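Local coordinates for protein Ent-copalyl diphosphate synthase (Streptomyces platensis, PDB 5BP8) that belongs to the terpene cyclase class of proteins and has an all-alpha fold related in part to the squalene-hopene cyclases, at residues A[42-48]-A[88-94]. Coordinates in Å, arbitrary orientation, origin at the centre of the assembly. Where two conformers were deposited one is given. Residue numbers count along the deposited sequence, not the author numbering.
With SO4 (sulfate ion), chain E.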
loop_
_atom_site.group_PDB
_atom_site.type_symbol
_atom_site.label_atom_id
_atom_site.label_comp_id
_atom_site.label_asym_id
_atom_site.label_seq_id
_atom_site.Cartn_x
_atom_site.Cartn_y
_atom_site.Cartn_z
ATOM N N PRO A 42 12.983 8.595 19.275
ATOM C CA PRO A 42 12.696 8.151 20.641
ATOM C C PRO A 42 12.080 9.282 21.489
ATOM O O PRO A 42 11.464 8.996 22.511
ATOM C CB PRO A 42 14.079 7.738 21.175
ATOM C CG PRO A 42 15.040 8.528 20.354
ATOM C CD PRO A 42 14.421 8.657 19.008
ATOM N N TRP A 43 12.214 10.522 21.033
ATOM C CA TRP A 43 11.594 11.717 21.689
ATOM C C TRP A 43 10.063 11.736 21.599
ATOM O O TRP A 43 9.374 12.370 22.392
ATOM C CB TRP A 43 12.174 13.022 21.078
ATOM C CG TRP A 43 11.956 13.126 19.595
ATOM C CD1 TRP A 43 12.844 12.799 18.638
ATOM C CD2 TRP A 43 10.768 13.554 18.914
ATOM N NE1 TRP A 43 12.293 12.976 17.400
ATOM C CE2 TRP A 43 11.007 13.416 17.542
ATOM C CE3 TRP A 43 9.516 14.007 19.332
ATOM C CZ2 TRP A 43 10.065 13.763 16.575
ATOM C CZ3 TRP A 43 8.563 14.333 18.368
ATOM C CH2 TRP A 43 8.845 14.207 17.007
ATOM N N LEU A 44 9.525 11.013 20.621
ATOM C CA LEU A 44 8.115 11.071 20.318
ATOM C C LEU A 44 7.261 10.260 21.266
ATOM O O LEU A 44 7.615 9.132 21.614
ATOM C CB LEU A 44 7.903 10.527 18.881
ATOM C CG LEU A 44 6.483 10.506 18.334
ATOM C CD1 LEU A 44 5.911 11.885 18.158
ATOM C CD2 LEU A 44 6.495 9.776 16.979
ATOM N N ASP A 45 6.121 10.836 21.654
ATOM C CA ASP A 45 5.138 10.173 22.507
ATOM C C ASP A 45 4.784 8.792 21.932
ATOM O O ASP A 45 4.722 8.624 20.705
ATOM C CB ASP A 45 3.857 11.025 22.606
ATOM C CG ASP A 45 3.979 12.203 23.592
ATOM O OD1 ASP A 45 4.942 12.258 24.382
ATOM O OD2 ASP A 45 3.078 13.079 23.576
ATOM N N GLY A 46 4.554 7.820 22.812
ATOM C CA GLY A 46 4.143 6.471 22.380
ATOM C C GLY A 46 5.330 5.561 22.089
ATOM O O GLY A 46 5.154 4.479 21.544
ATOM N N HIS A 47 6.527 5.951 22.532
ATOM C CA HIS A 47 7.747 5.186 22.243
ATOM C C HIS A 47 7.686 3.803 22.892
ATOM O O HIS A 47 7.933 2.788 22.237
ATOM C CB HIS A 47 8.978 5.981 22.702
ATOM C CG HIS A 47 10.286 5.284 22.500
ATOM N ND1 HIS A 47 10.893 5.162 21.269
ATOM C CD2 HIS A 47 11.126 4.709 23.387
ATOM C CE1 HIS A 47 12.034 4.520 21.405
ATOM N NE2 HIS A 47 12.208 4.250 22.683
ATOM N N ARG A 48 7.311 3.745 24.163
ATOM C CA ARG A 48 7.169 2.448 24.834
ATOM C C ARG A 48 6.091 1.587 24.198
ATOM O O ARG A 48 6.266 0.379 24.060
ATOM C CB ARG A 48 6.929 2.627 26.335
ATOM C CG ARG A 48 8.213 3.092 27.019
ATOM C CD ARG A 48 7.987 3.573 28.437
ATOM N NE ARG A 48 7.151 4.773 28.472
ATOM C CZ ARG A 48 6.648 5.306 29.585
ATOM N NH1 ARG A 48 5.894 6.400 29.513
ATOM N NH2 ARG A 48 6.892 4.741 30.767
ATOM N N ARG A 88 21.001 2.764 23.668
ATOM C CA ARG A 88 20.764 4.134 24.152
ATOM C C ARG A 88 20.283 4.122 25.601
ATOM O O ARG A 88 20.015 3.054 26.146
ATOM C CB ARG A 88 19.778 4.893 23.232
ATOM C CG ARG A 88 18.392 4.326 23.208
ATOM C CD ARG A 88 17.341 5.314 22.706
ATOM N NE ARG A 88 17.528 5.771 21.330
ATOM C CZ ARG A 88 16.802 5.400 20.267
ATOM N NH1 ARG A 88 15.786 4.506 20.337
ATOM N NH2 ARG A 88 17.107 5.946 19.109
ATOM N N THR A 89 20.210 5.303 26.228
ATOM C CA THR A 89 19.522 5.445 27.530
ATOM C C THR A 89 17.989 5.454 27.324
ATOM O O THR A 89 17.506 5.709 26.211
ATOM C CB THR A 89 19.936 6.727 28.282
ATOM O OG1 THR A 89 19.535 7.884 27.535
ATOM C CG2 THR A 89 21.444 6.759 28.521
ATOM N N ASP A 90 17.238 5.179 28.388
ATOM C CA ASP A 90 15.774 5.053 28.300
ATOM C C ASP A 90 15.022 6.382 28.094
ATOM O O ASP A 90 15.387 7.401 28.680
ATOM C CB ASP A 90 15.226 4.372 29.562
ATOM C CG ASP A 90 15.581 2.894 29.637
ATOM O OD1 ASP A 90 15.775 2.257 28.577
ATOM O OD2 ASP A 90 15.636 2.364 30.762
ATOM N N SER A 91 13.973 6.342 27.260
ATOM C CA SER A 91 13.109 7.509 27.046
ATOM C C SER A 91 12.189 7.749 28.253
ATOM O O SER A 91 11.760 8.883 28.498
ATOM C CB SER A 91 12.277 7.359 25.763
ATOM O OG SER A 91 13.095 7.491 24.614
ATOM N N GLY A 92 11.895 6.683 28.993
ATOM C CA GLY A 92 11.070 6.745 30.197
ATOM C C GLY A 92 11.177 5.407 30.904
ATOM O O GLY A 92 11.904 4.514 30.441
ATOM N N ALA A 93 10.463 5.257 32.017
ATOM C CA ALA A 93 10.469 4.004 32.776
ATOM C C ALA A 93 10.044 2.825 31.866
ATOM O O ALA A 93 8.914 2.803 31.377
ATOM C CB ALA A 93 9.540 4.115 33.982
ATOM N N PRO A 94 10.949 1.846 31.639
ATOM C CA PRO A 94 10.625 0.786 30.671
ATOM C C PRO A 94 9.584 -0.195 31.210
ATOM O O PRO A 94 9.571 -0.483 32.408
ATOM C CB PRO A 94 11.971 0.079 30.473
ATOM C CG PRO A 94 12.688 0.268 31.773
ATOM C CD PRO A 94 12.261 1.619 32.283
HETATM S S SO4 E . 6.513 7.324 25.804
HETATM O O1 SO4 E . 5.035 7.222 25.523
HETATM O O2 SO4 E . 7.135 8.131 24.732
HETATM O O3 SO4 E . 6.673 8.000 27.105
HETATM O O4 SO4 E . 7.032 5.939 25.908
#
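Pro-42 lays its ring over one face of the Arg-88 guanidinium, with CG 3.5 Å from Arg-88 NH2. That guanidinium also hydrogen-bonds, through NH1 and NH2, to the carbonyls of Val-38 and Ser-39, at the end of helix 31-40, and its NH1 forms a salt bridge with Glu-85, whose carboxylate accepts a hydrogen bond from His-47 NE2 as well. One acidic side chain of helix 72-86 thus ties both segments together. Ser-91, although poorly ordered, spans the gap: its OG donates a hydrogen bond to Pro-42 O (3.1 Å) and sits over a face of the His-47 imidazole, 3.6 Å from His-47 CD2. Farther along, Arg-48 divides its guanidinium between two partners near its plane. Arg-48 NH2 donates a hydrogen bond to Ala-93 O (2.9 Å, 157°), while Arg-48 NE and NH1 hydrogen-bond to sulfate O4 (2.8 Å) and O3 (3.0 Å). The same ion, probably from the crystallisation liquor, takes the backbone NH groups of Gly-46 (N to O1, 2.8 Å), His-47 (N to O2, 3.2 Å) and Arg-48 (N to O4, 2.8 Å). Gly-46, the N-cap, has positive phi (88°), where a side chain would collide with the preceding carbonyl. At the surface of this helical protein, two interhelical loops meet around an anion-binding helix N-terminus, its first turn presenting NH groups to a sulfate.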